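PDB 3M3M: glutathione S-transferase from Pseudomonas fluorescens, which probably catalyses the conjugation of glutathione to electrophilic compounds and binds glutathione. Local coordinates for residues A[95-100]-A[157-162]; A[149-154]-A[188-193]. All blocks are in the same frame, centred on the assembly; numbering follows the deposited sequence.

Contact 1. Residues A[95-100]-A[157-162]; sequences QWQFFE and YSIADI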
loop_
_atom_site.group_PDB
_atom_site.type_symbol
_atom_site.label_atom_id
_atom_site.label_comp_id
_atom_site.label_asym_id
_atom_site.label_seq_id
_atom_site.Cartn_x
_atom_site.Cartn_y
_atom_site.Cartn_z
ATOM N N GLN A 95 7.271 10.332 6.574
ATOM C CA GLN A 95 7.897 9.434 7.562
ATOM C C GLN A 95 7.139 8.108 7.566
ATOM O O GLN A 95 7.754 7.075 7.526
ATOM C CB GLN A 95 7.798 10.140 8.940
ATOM C CG GLN A 95 8.160 9.286 10.095
ATOM C CD GLN A 95 7.753 10.013 11.368
ATOM O OE1 GLN A 95 8.454 10.910 11.860
ATOM N NE2 GLN A 95 6.560 9.639 11.899
ATOM N N TRP A 96 5.807 8.147 7.714
ATOM C CA TRP A 96 5.066 6.916 7.747
ATOM C C TRP A 96 5.200 6.129 6.401
ATOM O O TRP A 96 5.179 4.913 6.427
ATOM C CB TRP A 96 3.566 7.205 8.083
ATOM C CG TRP A 96 3.420 7.527 9.508
ATOM C CD1 TRP A 96 3.235 8.789 10.017
ATOM C CD2 TRP A 96 3.639 6.658 10.616
ATOM N NE1 TRP A 96 3.279 8.775 11.401
ATOM C CE2 TRP A 96 3.476 7.464 11.803
ATOM C CE3 TRP A 96 3.867 5.258 10.742
ATOM C CZ2 TRP A 96 3.611 6.936 13.088
ATOM C CZ3 TRP A 96 4.010 4.739 12.062
ATOM C CH2 TRP A 96 3.852 5.592 13.203
ATOM N N GLN A 97 5.265 6.837 5.291
ATOM C CA GLN A 97 5.467 6.130 4.008
ATOM C C GLN A 97 6.865 5.455 3.883
ATOM O O GLN A 97 6.897 4.341 3.347
ATOM C CB GLN A 97 5.229 7.054 2.842
ATOM C CG GLN A 97 3.714 7.568 2.736
ATOM C CD GLN A 97 3.523 8.299 1.471
ATOM O OE1 GLN A 97 4.308 9.209 1.159
ATOM N NE2 GLN A 97 2.498 7.901 0.700
ATOM N N PHE A 98 7.972 6.097 4.280
ATOM C CA PHE A 98 9.263 5.413 4.211
ATOM C C PHE A 98 9.247 4.281 5.218
ATOM O O PHE A 98 9.805 3.215 4.951
ATOM C CB PHE A 98 10.363 6.465 4.460
ATOM C CG PHE A 98 10.545 7.368 3.284
ATOM C CD1 PHE A 98 11.013 6.816 2.097
ATOM C CD2 PHE A 98 10.271 8.747 3.352
ATOM C CE1 PHE A 98 11.190 7.629 0.954
ATOM C CE2 PHE A 98 10.425 9.569 2.267
ATOM C CZ PHE A 98 10.885 9.000 1.039
ATOM N N PHE A 99 8.685 4.524 6.422
ATOM C CA PHE A 99 8.549 3.445 7.398
ATOM C C PHE A 99 7.785 2.271 6.801
ATOM O O PHE A 99 8.146 1.107 6.977
ATOM C CB PHE A 99 7.754 3.984 8.629
ATOM C CG PHE A 99 7.114 2.902 9.527
ATOM C CD1 PHE A 99 7.793 2.333 10.615
ATOM C CD2 PHE A 99 5.730 2.514 9.273
ATOM C CE1 PHE A 99 7.140 1.314 11.443
ATOM C CE2 PHE A 99 5.102 1.589 10.126
ATOM C CZ PHE A 99 5.769 1.006 11.165
ATOM N N GLU A 100 6.751 2.590 6.013
ATOM C CA GLU A 100 5.977 1.458 5.406
ATOM C C GLU A 100 6.825 0.616 4.400
ATOM O O GLU A 100 6.792 -0.683 4.454
ATOM C CB GLU A 100 4.734 1.992 4.666
ATOM C CG GLU A 100 3.907 0.862 4.011
ATOM C CD GLU A 100 4.180 0.686 2.494
ATOM O OE1 GLU A 100 4.679 1.612 1.845
ATOM O OE2 GLU A 100 3.763 -0.332 1.935
ATOM N N TYR A 157 -7.124 12.009 7.599
ATOM C CA TYR A 157 -6.779 10.884 6.710
ATOM C C TYR A 157 -5.882 11.381 5.634
ATOM O O TYR A 157 -6.146 12.438 4.987
ATOM C CB TYR A 157 -8.147 10.393 6.137
ATOM C CG TYR A 157 -8.113 9.199 5.235
ATOM C CD1 TYR A 157 -7.168 8.158 5.397
ATOM C CD2 TYR A 157 -9.130 9.031 4.281
ATOM C CE1 TYR A 157 -7.211 7.033 4.525
ATOM C CE2 TYR A 157 -9.188 7.921 3.415
ATOM C CZ TYR A 157 -8.227 6.918 3.591
ATOM O OH TYR A 157 -8.275 5.847 2.767
ATOM N N SER A 158 -4.748 10.634 5.406
ATOM C CA SER A 158 -3.737 11.113 4.421
ATOM C C SER A 158 -3.185 9.900 3.675
ATOM O O SER A 158 -3.525 8.729 3.975
ATOM C CB SER A 158 -2.553 11.757 5.184
ATOM O OG SER A 158 -1.795 10.774 5.892
ATOM N N ILE A 159 -2.245 10.175 2.755
ATOM C CA ILE A 159 -1.649 9.070 2.003
ATOM C C ILE A 159 -0.734 8.236 2.882
ATOM O O ILE A 159 -0.330 7.187 2.455
ATOM C CB ILE A 159 -0.824 9.606 0.754
ATOM C CG1 ILE A 159 0.243 10.665 1.149
ATOM C CG2 ILE A 159 -1.873 10.266 -0.226
ATOM C CD1 ILE A 159 1.029 11.177 -0.148
ATOM N N ALA A 160 -0.405 8.697 4.098
ATOM C CA ALA A 160 0.296 7.727 5.016
ATOM C C ALA A 160 -0.657 6.612 5.421
ATOM O O ALA A 160 -0.250 5.458 5.485
ATOM C CB ALA A 160 0.769 8.432 6.310
ATOM N N ASP A 161 -1.905 6.944 5.739
ATOM C CA ASP A 161 -2.884 5.869 6.095
ATOM C C ASP A 161 -3.118 4.976 4.897
ATOM O O ASP A 161 -3.224 3.787 5.059
ATOM C CB ASP A 161 -4.212 6.570 6.499
ATOM C CG ASP A 161 -4.010 7.539 7.693
ATOM O OD1 ASP A 161 -3.687 7.105 8.813
ATOM O OD2 ASP A 161 -4.153 8.742 7.468
ATOM N N ILE A 162 -3.323 5.572 3.714
ATOM C CA ILE A 162 -3.571 4.786 2.493
ATOM C C ILE A 162 -2.357 3.807 2.294
ATOM O O ILE A 162 -2.544 2.564 2.071
ATOM C CB ILE A 162 -3.728 5.647 1.305
ATOM C CG1 ILE A 162 -5.067 6.477 1.426
ATOM C CG2 ILE A 162 -3.741 4.758 0.006
ATOM C CD1 ILE A 162 -5.151 7.615 0.429
#
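The helix start at Ile159 and Ala160, against which Trp96 and Gln97 lean, is pinned through Asp161, whose OD1 accepts from both Leu152 N and Trp187 NE1. Its other oxygen closes the cap: Ser158 N donates to Asp161 OD2 at 2.9 Å, using the anti lone pair of that oxygen. The return bond runs from Ala160 N to Ser158 OG, 3.1 Å, so Ser158 is the N-cap and Ser158 and Asp161 form a capping box. A Ser/Thr-X-X-Asp box at this helix start is a well-known feature of the glutathione transferase fold.

Helix 87-117 meets this turn through two neighbouring side chains. Trp96 touches with its first carbon: CB lies 3.5 Å from Ala160 CB, while the indole leads away to pack on Leu152 and Val153. Gln97 does the longer reaching. Its chi1 of -65°, with CG anti to the carbonyl carbon, sets CG 4.1 Å from Ala160 CA, and the extended chain beyond brings the amide to Ile159. There NE2 makes a weak, bent bond to Ile159 O, 3.4 Å with an N-H...O angle of 131°, and also rests 3.6 Å from Ile159 CG1. The stronger grip on the amide is at its other end, where OE1 accepts from Asn74 on helix 69-77; Ile159 packs on that helix as well.

Gln97 is thus a buried amide spanning three helices, its side chain about 7 Å from the bound sodium ion and from the side chain of glutathione-binding Ser69. Three donors, Ser158 N on OD2 and Leu152 N and Trp187 NE1 on OD1, together with the nearby N-terminal end of the helix, would be expected to stabilise negative charge on Asp161, so its carboxylate is probably ionised despite being buried.

Contact 2. Residues A[149-154]-A[188-193]; sequences TPYLVG and MQRVQS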
loop_
_atom_site.group_PDB
_atom_site.type_symbol
_atom_site.label_atom_id
_atom_site.label_comp_id
_atom_site.label_asym_id
_atom_site.label_seq_id
_atom_site.Cartn_x
_atom_site.Cartn_y
_atom_site.Cartn_z
ATOM N N THR A 149 -3.914 9.071 18.301
ATOM C CA THR A 149 -4.523 9.940 17.269
ATOM C C THR A 149 -5.342 8.989 16.366
ATOM O O THR A 149 -5.083 7.810 16.264
ATOM C CB THR A 149 -3.495 10.717 16.367
ATOM O OG1 THR A 149 -2.590 9.764 15.754
ATOM C CG2 THR A 149 -2.675 11.791 17.142
ATOM N N PRO A 150 -6.312 9.521 15.670
ATOM C CA PRO A 150 -7.192 8.598 14.966
ATOM C C PRO A 150 -6.646 8.223 13.553
ATOM O O PRO A 150 -7.083 7.208 12.974
ATOM C CB PRO A 150 -8.461 9.460 14.734
ATOM C CG PRO A 150 -7.999 10.814 14.822
ATOM C CD PRO A 150 -6.900 10.868 15.803
ATOM N N TYR A 151 -5.740 9.033 13.050
ATOM C CA TYR A 151 -5.032 8.659 11.776
ATOM C C TYR A 151 -3.552 8.765 12.110
ATOM O O TYR A 151 -3.180 9.159 13.250
ATOM C CB TYR A 151 -5.377 9.615 10.633
ATOM C CG TYR A 151 -6.817 9.421 10.205
ATOM C CD1 TYR A 151 -7.207 8.318 9.425
ATOM C CD2 TYR A 151 -7.781 10.322 10.593
ATOM C CE1 TYR A 151 -8.573 8.146 9.040
ATOM C CE2 TYR A 151 -9.143 10.133 10.242
ATOM C CZ TYR A 151 -9.505 9.067 9.447
ATOM O OH TYR A 151 -10.844 8.958 9.040
ATOM N N LEU A 152 -2.700 8.324 11.183
ATOM C CA LEU A 152 -1.266 8.295 11.571
ATOM C C LEU A 152 -0.719 9.674 11.770
ATOM O O LEU A 152 0.201 9.841 12.617
ATOM C CB LEU A 152 -0.430 7.503 10.492
ATOM C CG LEU A 152 -0.809 6.022 10.600
ATOM C CD1 LEU A 152 -0.268 5.374 9.315
ATOM C CD2 LEU A 152 -0.207 5.341 11.828
ATOM N N VAL A 153 -1.241 10.659 11.008
ATOM C CA VAL A 153 -0.777 12.025 11.120
ATOM C C VAL A 153 -1.974 12.859 11.608
ATOM O O VAL A 153 -2.812 13.292 10.797
ATOM C CB VAL A 153 -0.169 12.587 9.814
ATOM C CG1 VAL A 153 0.333 14.053 9.979
ATOM C CG2 VAL A 153 1.077 11.680 9.294
ATOM N N GLY A 154 -2.087 12.966 12.946
ATOM C CA GLY A 154 -3.158 13.766 13.531
ATOM C C GLY A 154 -4.567 13.341 13.195
ATOM O O GLY A 154 -4.917 12.156 13.300
HETATM N N MSE A 188 -8.689 0.956 10.842
HETATM C CA MSE A 188 -9.107 0.334 9.581
HETATM C C MSE A 188 -10.609 0.710 9.409
HETATM O O MSE A 188 -11.053 0.975 8.312
HETATM C CB MSE A 188 -9.032 -1.166 9.661
HETATM C CG MSE A 188 -7.596 -1.562 9.455
HETATM SE SE MSE A 188 -7.183 -3.445 9.787
HETATM C CE MSE A 188 -8.670 -4.448 8.825
ATOM N N GLN A 189 -11.392 0.538 10.478
ATOM C CA GLN A 189 -12.803 1.042 10.412
ATOM C C GLN A 189 -13.033 2.474 9.949
ATOM O O GLN A 189 -13.908 2.708 9.099
ATOM C CB GLN A 189 -13.507 0.767 11.760
ATOM C CG GLN A 189 -14.277 -0.438 11.653
ATOM C CD GLN A 189 -15.542 -0.010 11.002
ATOM O OE1 GLN A 189 -15.946 1.167 11.183
ATOM N NE2 GLN A 189 -16.155 -0.877 10.208
ATOM N N ARG A 190 -12.231 3.436 10.421
ATOM C CA ARG A 190 -12.280 4.802 10.001
ATOM C C ARG A 190 -11.917 4.979 8.517
ATOM O O ARG A 190 -12.564 5.706 7.811
ATOM C CB ARG A 190 -11.330 5.720 10.828
ATOM C CG ARG A 190 -11.792 5.766 12.240
ATOM C CD ARG A 190 -11.280 7.024 12.947
ATOM N NE ARG A 190 -10.069 6.554 13.435
ATOM C CZ ARG A 190 -9.834 5.861 14.547
ATOM N NH1 ARG A 190 -10.704 5.586 15.530
ATOM N NH2 ARG A 190 -8.625 5.461 14.670
ATOM N N VAL A 191 -10.857 4.308 8.077
ATOM C CA VAL A 191 -10.474 4.363 6.676
ATOM C C VAL A 191 -11.614 3.888 5.815
ATOM O O VAL A 191 -12.024 4.558 4.875
ATOM C CB VAL A 191 -9.180 3.499 6.457
ATOM C CG1 VAL A 191 -8.907 3.325 4.910
ATOM C CG2 VAL A 191 -7.988 4.259 7.228
ATOM N N GLN A 192 -12.111 2.731 6.155
ATOM C CA GLN A 192 -13.179 2.061 5.400
ATOM C C GLN A 192 -14.513 2.832 5.417
ATOM O O GLN A 192 -15.359 2.576 4.545
ATOM C CB GLN A 192 -13.468 0.710 6.075
ATOM C CG GLN A 192 -12.554 -0.322 5.679
ATOM C CD GLN A 192 -12.568 -1.434 6.693
ATOM O OE1 GLN A 192 -13.585 -1.557 7.416
ATOM N NE2 GLN A 192 -11.461 -2.265 6.776
ATOM N N SER A 193 -14.663 3.770 6.338
ATOM C CA SER A 193 -15.858 4.561 6.432
ATOM C C SER A 193 -15.854 5.771 5.523
ATOM O O SER A 193 -16.877 6.487 5.418
ATOM C CB SER A 193 -16.096 4.991 7.898
ATOM O OG SER A 193 -15.291 6.119 8.244
HETATM O O HOH W 1 -11.573 8.224 6.523
#
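Arg190, near the end of helix 182-192, reaches across to Pro150 and Tyr151 in the loop that joins helices 125-146 and 159-168 of the all-helical C-terminal domain of the glutathione transferase fold. Starting at the backbone, its CB sits 3.7 Å from Tyr151 OH, obliquely to the ring. Further out, CD passes Pro150 CB at 4.1 Å, and a bend at chi3 (-89°) turns the guanidinium onto the proline. Pro150 CB then lies over one face of that group, 3.6 Å from NE. Two nitrogens take the same acceptor side-on: NE reaches Pro150 O at 3.1 Å, tilted from the carbonyl plane, whereas NH2 approaches the same oxygen at 2.9 Å in that plane, on a lone pair. A leucine in place of Arg190 would probably leave Pro150 O without both of these donors and the loop less firmly tied to the helix.

The tyrosine ring stands nearly perpendicular to the guanidinium, their planes 84° apart, and offers its edge to Val191 CG2. Its hydroxyl is linked to the helix by a water, which lies 2.7 Å from Tyr151 OH and donates to Arg190 O. That carbonyl also accepts from Ser193 OG, at 2.8 Å.

How the contacts relate
The centres of the two contacts lie about 11 Å apart, on the same side of the chain's centre and within the C-terminal helical domain. Their segments alternate along the chain: 95-100, 149-154, 157-162, then 188-193. The loop 149-154 leads almost directly into 157-162, so one short piece of chain serves both contacts, facing helix 87-117 in contact 1 and helix 182-192 in contact 2. The two also touch, through the bond between Leu152 and Asp161 and where the rings of Tyr151 and Tyr157 meet. In contact 1 the side chain of Gln97 is about 9 Å from the bound glutathione; contact 2 lies away from the known binding sites, toward the last helix.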